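Local coordinates for protein phosphoethanolamine N-methyltransferase 1 (Haemonchus contortus, PDB 4KRG) that catalyses the S-adenosylmethionine-dependent N-methylation of phosphoethanolamine, probably the first methylation step on the way to phosphocholine, at residues D40-I49 against V219-N227; A76-F87 against M102-D111. All coordinates share one frame; numbering follows the deposited sequence. Where two conformers were deposited one is given.

Contact 1. Residues D40-I49 against V219-N227; sequences DLEASDRADI and VPTYIRRCN
Asp45 and Thr221 mark the closest backbone register, CA to CA 5.5 Å, where helices 40-49 and 220-226 run roughly antiparallel, 146° between the N-to-C directions of short segments whose axes approach to 9.1 Å. The polar centre is Asp48. Its OD2 accepts two hydrogen bonds from Thr221. The backbone N comes in nearly along the C-O axis, with N to OD2 2.9 Å. The hydroxyl OG1 comes from above the carboxylate plane, on the opposite face, and lies 2.6 Å from Asp48 OD2. Thr221 reaches this spot as a knob seated among Leu41, Ser44, Asp45 and Asp48. With chi1 at -60°, its OG1 lies anti to the carbonyl carbon, beside its own backbone N, which lets both donors meet one oxygen. The other oxygen, Asp48 OD1, is linked through a water to Arg224 NH1. Pro220 brings its ring carbons up to the same carboxylate from the opposite direction.

Two turns earlier in 40-49 the packing becomes mainly apolar. Leu41 is the reciprocal knob, set among Thr221, Tyr222, Arg225 and Cys226. Its CD1 lies 4.0 Å from Cys226 SG and also touches the phenol end of Tyr222. Its CD2 rests on the aliphatic part of Arg225, 3.7 Å from CD. Asp45 OD1 sits at the edge of the Tyr222 ring and in its plane, 3.5 Å from CE2, with carboxylate and ring at 87°. Asp45 OD1 has its main polar partner in Arg159 of strand 154-161, a salt bridge. Ile49 CD1 closes the row against Val219 CG2.

Val219 is the N-cap residue of helix 220-226, so the Thr221 amide belongs to the first turn. Asp48 therefore sets a carboxylate at a helix N-terminus, where the helix dipole probably favours its negative charge.

Contact 2. Residues A76-F87 against M102-D111; sequences AETARWVLSTDF and MGNISYQIGD. With SAH (S-adenosyl-L-homocysteine), chain D.
Phe87 and Asp111 extend together to the adenine of SAH. One face of the Phe87 ring carries the adenine, with SAH C5 centred on it, 3.5 Å from the ring plane. Asp111 OD1 accepts from SAH N6 at 2.8 Å. Asp86 OD2 accepts from SAH O2' at 2.7 Å, while OD1 takes O3' at a modelled distance too short to trust. Backbone amides fix these carboxylates: Gly67 N and Ile88 N hold Asp86, and Val113 N holds Asp111, which also pairs with Arg13. An acidic residue closing the second strand and gripping both ribose hydroxyls is a hallmark of Rossmann-like class I methyltransferases.

Behind the site, strands 81-86 and 105-109 run parallel, with helix 89-98 as the crossover. Their ladder runs from Val82 N to Asn104 O, 3.1 Å, up to Gly110 N on Asp86 O. At the far end Trp81 NE1 donates to Ser106 OG, 3.0 Å away in the indole plane. Asn104 ND2 bonds Ala76 O at 2.9 Å and, in a longer bond from well above the carbonyl plane, Arg80 O at 3.3 Å. This joins the end of helix 70-78 and the turn before strand 81-86 to the start of strand 105-109.

Along the chain the order is 40-49, 76-87, 102-111, 219-227, so contact 2 falls within the span bridged by contact 1. Their centres are 24 Å apart and their nearest atoms about 7 Å. Contact 2 joins neighbouring parallel strands in the methyltransferase domain. Contact 1 packs two helices beside strands 154-161 and 231-240. Both approach SAH: contact 2 binds it, while the side chain of Asp45 lies about 6 Å away. Arg70 of helix 70-78 pairs with Glu42 and bonds SAH, joining contact 1 to the ligand. The side chain of Tyr222 is about 6 Å from phosphoethanolamine. Contact 2 thus forms part of the cofactor site, and contact 1 a second shell near both ligands.

Contact 1. Residues D40-I49 against V219-N227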
# COMPACT_ATOMS: atom_id res chain seq x y z
N ASP A 40 19.62 -6.99 12.45
CA ASP A 40 19.98 -6.42 11.16
C ASP A 40 18.95 -5.43 10.64
O ASP A 40 19.29 -4.45 9.99
CB ASP A 40 20.15 -7.52 10.11
CG ASP A 40 21.39 -8.37 10.34
OD1 ASP A 40 22.29 -7.94 11.10
OD2 ASP A 40 21.47 -9.47 9.74
N LEU A 41 17.68 -5.72 10.91
CA LEU A 41 16.59 -4.98 10.27
C LEU A 41 15.89 -3.98 11.18
O LEU A 41 15.28 -3.04 10.68
CB LEU A 41 15.54 -5.94 9.72
CG LEU A 41 15.97 -7.23 9.04
CD1 LEU A 41 14.76 -8.11 8.82
CD2 LEU A 41 16.63 -6.92 7.71
N GLU A 42 15.95 -4.19 12.49
CA GLU A 42 15.01 -3.53 13.41
C GLU A 42 14.95 -1.99 13.36
O GLU A 42 13.87 -1.41 13.24
CB GLU A 42 15.22 -4.01 14.85
CG GLU A 42 14.05 -3.72 15.78
CD GLU A 42 14.06 -2.31 16.33
OE1 GLU A 42 15.11 -1.87 16.84
OE2 GLU A 42 13.02 -1.62 16.26
N ALA A 43 16.10 -1.33 13.45
CA ALA A 43 16.10 0.13 13.52
C ALA A 43 15.66 0.76 12.20
O ALA A 43 14.93 1.76 12.18
CB ALA A 43 17.46 0.64 13.94
N SER A 44 16.10 0.18 11.09
CA SER A 44 15.74 0.72 9.79
C SER A 44 14.26 0.51 9.51
O SER A 44 13.61 1.40 8.97
CB SER A 44 16.61 0.12 8.68
OG SER A 44 16.45 -1.27 8.60
N ASP A 45 13.72 -0.64 9.88
CA ASP A 45 12.29 -0.89 9.73
C ASP A 45 11.47 0.10 10.57
O ASP A 45 10.52 0.71 10.08
CB ASP A 45 11.95 -2.34 10.12
CG ASP A 45 10.45 -2.58 10.19
OD1 ASP A 45 9.86 -2.99 9.17
OD2 ASP A 45 9.86 -2.37 11.28
N ARG A 46 11.84 0.25 11.83
CA ARG A 46 11.12 1.13 12.73
C ARG A 46 11.10 2.56 12.20
O ARG A 46 10.06 3.22 12.22
CB ARG A 46 11.72 1.06 14.14
CG ARG A 46 11.23 2.14 15.07
CD ARG A 46 11.66 1.89 16.50
NE ARG A 46 12.97 1.25 16.61
CZ ARG A 46 14.12 1.91 16.71
NH1 ARG A 46 14.13 3.24 16.69
NH2 ARG A 46 15.25 1.24 16.81
N ALA A 47 12.25 3.02 11.69
CA ALA A 47 12.36 4.35 11.10
C ALA A 47 11.51 4.51 9.84
O ALA A 47 10.89 5.55 9.65
CB ALA A 47 13.82 4.68 10.81
N ASP A 48 11.47 3.48 9.00
CA ASP A 48 10.59 3.47 7.83
C ASP A 48 9.14 3.71 8.22
O ASP A 48 8.43 4.47 7.58
CB ASP A 48 10.66 2.13 7.10
CG ASP A 48 11.96 1.94 6.33
OD1 ASP A 48 12.68 2.92 6.08
OD2 ASP A 48 12.24 0.78 5.97
N ILE A 49 8.71 3.03 9.27
CA ILE A 49 7.33 3.14 9.73
C ILE A 49 7.08 4.47 10.43
O ILE A 49 6.14 5.21 10.10
CB ILE A 49 6.97 1.98 10.68
CG1 ILE A 49 7.04 0.63 9.95
CG2 ILE A 49 5.60 2.21 11.31
CD1 ILE A 49 6.10 0.50 8.76
N VAL A 219 7.33 -1.56 2.73
CA VAL A 219 8.33 -1.13 3.70
C VAL A 219 9.72 -1.25 3.08
O VAL A 219 10.13 -2.36 2.70
CB VAL A 219 8.24 -2.00 4.96
CG1 VAL A 219 9.31 -1.60 5.97
CG2 VAL A 219 6.85 -1.89 5.58
N PRO A 220 10.44 -0.12 2.95
CA PRO A 220 11.73 -0.08 2.24
C PRO A 220 12.76 -1.10 2.71
O PRO A 220 13.39 -1.75 1.88
CB PRO A 220 12.22 1.35 2.52
CG PRO A 220 10.97 2.13 2.64
CD PRO A 220 10.00 1.23 3.34
N THR A 221 12.92 -1.25 4.02
CA THR A 221 13.86 -2.22 4.59
C THR A 221 13.62 -3.66 4.13
O THR A 221 14.57 -4.43 3.93
CB THR A 221 13.81 -2.17 6.12
OG1 THR A 221 14.16 -0.85 6.56
CG2 THR A 221 14.75 -3.18 6.74
N TYR A 222 12.36 -4.03 3.96
CA TYR A 222 12.04 -5.39 3.53
C TYR A 222 12.26 -5.62 2.05
O TYR A 222 12.47 -6.75 1.62
CB TYR A 222 10.64 -5.80 3.99
CG TYR A 222 10.69 -6.36 5.38
CD1 TYR A 222 10.86 -7.72 5.59
CD2 TYR A 222 10.63 -5.54 6.49
CE1 TYR A 222 10.94 -8.25 6.86
CE2 TYR A 222 10.71 -6.06 7.78
CZ TYR A 222 10.86 -7.42 7.95
OH TYR A 222 10.94 -7.95 9.21
N ILE A 223 12.25 -4.55 1.26
CA ILE A 223 12.65 -4.70 -0.13
C ILE A 223 14.17 -4.82 -0.19
O ILE A 223 14.69 -5.76 -0.80
CB ILE A 223 12.17 -3.53 -0.99
CG1 ILE A 223 10.65 -3.55 -1.09
CG2 ILE A 223 12.80 -3.61 -2.38
CD1 ILE A 223 10.07 -2.36 -1.82
N ARG A 224 14.89 -3.89 0.44
CA ARG A 224 16.34 -3.84 0.31
C ARG A 224 17.03 -5.07 0.85
O ARG A 224 17.97 -5.59 0.25
CB ARG A 224 16.93 -2.61 0.99
CG ARG A 224 16.55 -1.30 0.36
CD ARG A 224 17.48 -0.20 0.87
NE ARG A 224 17.63 -0.24 2.32
CZ ARG A 224 16.76 0.29 3.16
NH1 ARG A 224 15.67 0.88 2.69
NH2 ARG A 224 16.96 0.23 4.47
N ARG A 225 16.57 -5.55 2.01
CA ARG A 225 17.28 -6.61 2.71
C ARG A 225 16.62 -7.98 2.63
O ARG A 225 17.27 -8.99 2.87
CB ARG A 225 17.51 -6.21 4.16
CG ARG A 225 18.32 -4.94 4.28
CD ARG A 225 18.62 -4.57 5.70
NE ARG A 225 19.49 -3.39 5.76
CZ ARG A 225 20.65 -3.34 6.40
NH1 ARG A 225 21.08 -4.40 7.07
NH2 ARG A 225 21.37 -2.23 6.38
N CYS A 226 15.34 -8.02 2.28
CA CYS A 226 14.62 -9.29 2.22
C CYS A 226 14.00 -9.57 0.85
O CYS A 226 13.29 -10.56 0.68
CB CYS A 226 13.56 -9.34 3.31
SG CYS A 226 14.19 -9.01 4.97
N ASN A 227 14.27 -8.70 -0.12
CA ASN A 227 13.68 -8.78 -1.46
C ASN A 227 12.17 -9.01 -1.43
O ASN A 227 11.62 -9.70 -2.30
CB ASN A 227 14.38 -9.86 -2.31
CG ASN A 227 15.70 -9.39 -2.89
OD1 ASN A 227 16.75 -9.97 -2.61
ND2 ASN A 227 15.66 -8.34 -3.70
O HOH W 1 14.91 2.27 5.02

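Contact 2. Residues A76-F87 against M102-D111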
# COMPACT_ATOMS: atom_id res chain seq x y z
N ALA A 76 6.19 7.78 22.26
CA ALA A 76 6.03 8.58 23.47
C ALA A 76 7.02 9.74 23.58
O ALA A 76 6.91 10.56 24.49
CB ALA A 76 6.13 7.70 24.70
N GLU A 77 7.98 9.82 22.66
CA GLU A 77 8.91 10.95 22.65
C GLU A 77 8.21 12.24 22.26
O GLU A 77 8.58 13.31 22.72
CB GLU A 77 10.07 10.71 21.68
CG GLU A 77 11.09 9.69 22.13
CD GLU A 77 12.15 9.44 21.08
OE1 GLU A 77 12.22 10.21 20.10
OE2 GLU A 77 12.92 8.46 21.23
N THR A 78 7.21 12.14 21.39
CA THR A 78 6.52 13.34 20.92
C THR A 78 5.02 13.39 21.20
O THR A 78 4.45 14.47 21.34
CB THR A 78 6.81 13.62 19.44
OG1 THR A 78 6.51 12.45 18.66
CG2 THR A 78 8.27 13.99 19.25
N ALA A 79 4.38 12.22 21.29
CA ALA A 79 2.96 12.16 21.63
C ALA A 79 2.74 12.65 23.06
O ALA A 79 3.62 12.51 23.91
CB ALA A 79 2.45 10.74 21.50
N ARG A 80 1.58 13.23 23.33
CA ARG A 80 1.28 13.64 24.69
C ARG A 80 1.24 12.41 25.59
O ARG A 80 1.80 12.41 26.68
CB ARG A 80 -0.06 14.37 24.78
CG ARG A 80 -0.39 14.80 26.19
CD ARG A 80 -1.66 15.60 26.28
NE ARG A 80 -2.85 14.78 26.10
CZ ARG A 80 -4.08 15.16 26.45
NH1 ARG A 80 -4.27 16.34 27.02
NH2 ARG A 80 -5.10 14.35 26.24
N TRP A 81 0.61 11.35 25.10
CA TRP A 81 0.39 10.16 25.89
C TRP A 81 0.22 8.96 24.96
O TRP A 81 -0.34 9.09 23.87
CB TRP A 81 -0.86 10.34 26.73
CG TRP A 81 -1.37 9.13 27.45
CD1 TRP A 81 -0.90 8.60 28.62
CD2 TRP A 81 -2.48 8.32 27.05
NE1 TRP A 81 -1.65 7.50 28.97
CE2 TRP A 81 -2.63 7.31 28.03
CE3 TRP A 81 -3.37 8.34 25.97
CZ2 TRP A 81 -3.62 6.33 27.94
CZ3 TRP A 81 -4.35 7.37 25.89
CH2 TRP A 81 -4.47 6.38 26.87
N VAL A 82 0.71 7.81 25.39
CA VAL A 82 0.58 6.59 24.62
C VAL A 82 0.04 5.48 25.51
O VAL A 82 0.53 5.28 26.62
CB VAL A 82 1.94 6.14 24.04
CG1 VAL A 82 1.77 4.90 23.16
CG2 VAL A 82 2.60 7.28 23.28
N LEU A 83 -0.99 4.79 25.04
CA LEU A 83 -1.44 3.56 25.68
C LEU A 83 -0.87 2.38 24.90
O LEU A 83 -1.14 2.22 23.71
CB LEU A 83 -2.96 3.47 25.69
CG LEU A 83 -3.50 2.08 26.03
CD1 LEU A 83 -3.16 1.72 27.46
CD2 LEU A 83 -5.00 2.00 25.80
N SER A 84 -0.11 1.54 25.59
CA SER A 84 0.58 0.44 24.94
C SER A 84 0.00 -0.88 25.43
O SER A 84 -0.01 -1.14 26.63
CB SER A 84 2.07 0.53 25.27
OG SER A 84 2.85 -0.03 24.24
N THR A 85 -0.49 -1.71 24.51
CA THR A 85 -1.17 -2.95 24.88
C THR A 85 -0.61 -4.17 24.14
O THR A 85 -0.13 -4.05 23.01
CB THR A 85 -2.68 -2.89 24.60
OG1 THR A 85 -2.92 -3.04 23.19
CG2 THR A 85 -3.27 -1.56 25.05
N ASP A 86 -0.67 -5.33 24.78
CA ASP A 86 -0.32 -6.60 24.15
C ASP A 86 -0.95 -7.72 24.96
O ASP A 86 -1.16 -7.56 26.16
CB ASP A 86 1.20 -6.78 24.11
CG ASP A 86 1.65 -7.74 23.02
OD1 ASP A 86 1.90 -7.29 21.89
OD2 ASP A 86 1.76 -8.96 23.30
N PHE A 87 -1.27 -8.84 24.32
CA PHE A 87 -1.89 -9.93 25.07
C PHE A 87 -0.89 -10.92 25.68
O PHE A 87 -1.27 -11.84 26.40
CB PHE A 87 -3.07 -10.59 24.31
CG PHE A 87 -2.67 -11.45 23.13
CD1 PHE A 87 -3.60 -12.31 22.57
CD2 PHE A 87 -1.40 -11.41 22.59
CE1 PHE A 87 -3.27 -13.10 21.50
CE2 PHE A 87 -1.06 -12.21 21.52
CZ PHE A 87 -2.00 -13.05 20.97
N MSE A 102 10.56 6.66 31.07
CA MSE A 102 9.53 7.56 30.54
C MSE A 102 8.29 7.58 31.42
O MSE A 102 8.01 6.63 32.14
CB MSE A 102 9.19 7.18 29.11
CG MSE A 102 10.42 7.05 28.26
SE MSE A 102 10.02 6.78 26.40
CE MSE A 102 9.45 8.58 25.96
N GLY A 103 7.54 8.67 31.36
CA GLY A 103 6.43 8.86 32.27
C GLY A 103 5.08 9.13 31.63
O GLY A 103 4.11 9.40 32.33
N ASN A 104 5.01 9.06 30.30
CA ASN A 104 3.75 9.30 29.60
C ASN A 104 3.20 8.07 28.88
O ASN A 104 2.47 8.19 27.89
CB ASN A 104 3.88 10.46 28.60
CG ASN A 104 4.87 10.18 27.48
OD1 ASN A 104 5.84 9.43 27.66
ND2 ASN A 104 4.65 10.79 26.32
N ILE A 105 3.55 6.89 29.38
CA ILE A 105 3.07 5.65 28.79
C ILE A 105 2.21 4.87 29.79
O ILE A 105 2.64 4.59 30.91
CB ILE A 105 4.23 4.74 28.36
CG1 ILE A 105 5.16 5.47 27.38
CG2 ILE A 105 3.69 3.47 27.71
CD1 ILE A 105 6.45 4.74 27.13
N SER A 106 1.00 4.53 29.37
CA SER A 106 0.16 3.61 30.12
C SER A 106 0.31 2.22 29.50
O SER A 106 0.49 2.10 28.29
CB SER A 106 -1.30 4.05 30.09
OG SER A 106 -1.53 5.18 30.91
N TYR A 107 0.22 1.18 30.34
CA TYR A 107 0.36 -0.20 29.88
C TYR A 107 -0.88 -1.03 30.14
O TYR A 107 -1.52 -0.91 31.18
CB TYR A 107 1.55 -0.87 30.56
CG TYR A 107 2.85 -0.18 30.29
CD1 TYR A 107 3.56 -0.42 29.13
CD2 TYR A 107 3.37 0.74 31.20
CE1 TYR A 107 4.75 0.21 28.87
CE2 TYR A 107 4.58 1.38 30.94
CZ TYR A 107 5.26 1.11 29.78
OH TYR A 107 6.44 1.74 29.52
N GLN A 108 -1.21 -1.91 29.21
CA GLN A 108 -2.33 -2.81 29.44
C GLN A 108 -2.03 -4.18 28.88
O GLN A 108 -1.42 -4.30 27.82
CB GLN A 108 -3.61 -2.25 28.82
CG GLN A 108 -4.81 -3.14 29.01
CD GLN A 108 -6.11 -2.44 28.70
OE1 GLN A 108 -6.45 -1.43 29.32
NE2 GLN A 108 -6.84 -2.98 27.75
N ILE A 109 -2.43 -5.22 29.62
CA ILE A 109 -2.34 -6.58 29.11
C ILE A 109 -3.75 -7.01 28.76
O ILE A 109 -4.64 -7.00 29.62
CB ILE A 109 -1.76 -7.54 30.17
CG1 ILE A 109 -0.38 -7.06 30.63
CG2 ILE A 109 -1.66 -8.94 29.60
CD1 ILE A 109 0.14 -7.78 31.87
N GLY A 110 -3.97 -7.38 27.51
CA GLY A 110 -5.27 -7.83 27.06
C GLY A 110 -5.30 -8.08 25.57
O GLY A 110 -4.41 -7.67 24.83
N ASP A 111 -6.35 -8.76 25.12
CA ASP A 111 -6.51 -9.04 23.70
C ASP A 111 -7.13 -7.83 23.01
O ASP A 111 -8.06 -7.22 23.53
CB ASP A 111 -7.40 -10.27 23.52
CG ASP A 111 -7.38 -10.81 22.11
OD1 ASP A 111 -7.65 -10.03 21.17
OD2 ASP A 111 -7.10 -12.02 21.94
N SAH D . 3.91 -4.55 16.79
CA SAH D . 5.17 -4.96 17.41
CB SAH D . 5.14 -6.52 17.61
CG SAH D . 4.86 -7.30 16.33
SD SAH D . 4.58 -9.08 16.56
C SAH D . 6.33 -4.55 16.59
O SAH D . 6.24 -4.53 15.37
OXT SAH D . 7.43 -4.54 17.10
C5' SAH D . 2.88 -9.23 17.16
C4' SAH D . 2.52 -8.67 18.42
O4' SAH D . 1.08 -8.49 18.49
C3' SAH D . 2.88 -9.57 19.53
O3' SAH D . 3.34 -8.81 20.63
C2' SAH D . 1.63 -10.23 19.88
O2' SAH D . 1.63 -10.62 21.23
C1' SAH D . 0.63 -9.17 19.62
N9 SAH D . -0.76 -9.69 19.39
C8 SAH D . -1.18 -10.53 18.44
N7 SAH D . -2.51 -10.60 18.52
C5 SAH D . -2.94 -9.82 19.51
C6 SAH D . -4.21 -9.52 20.03
N6 SAH D . -5.35 -10.09 19.52
N1 SAH D . -4.28 -8.66 21.06
C2 SAH D . -3.20 -8.09 21.58
N3 SAH D . -1.97 -8.36 21.10
C4 SAH D . -1.82 -9.21 20.07
O HOH W 2 -5.20 -4.89 23.57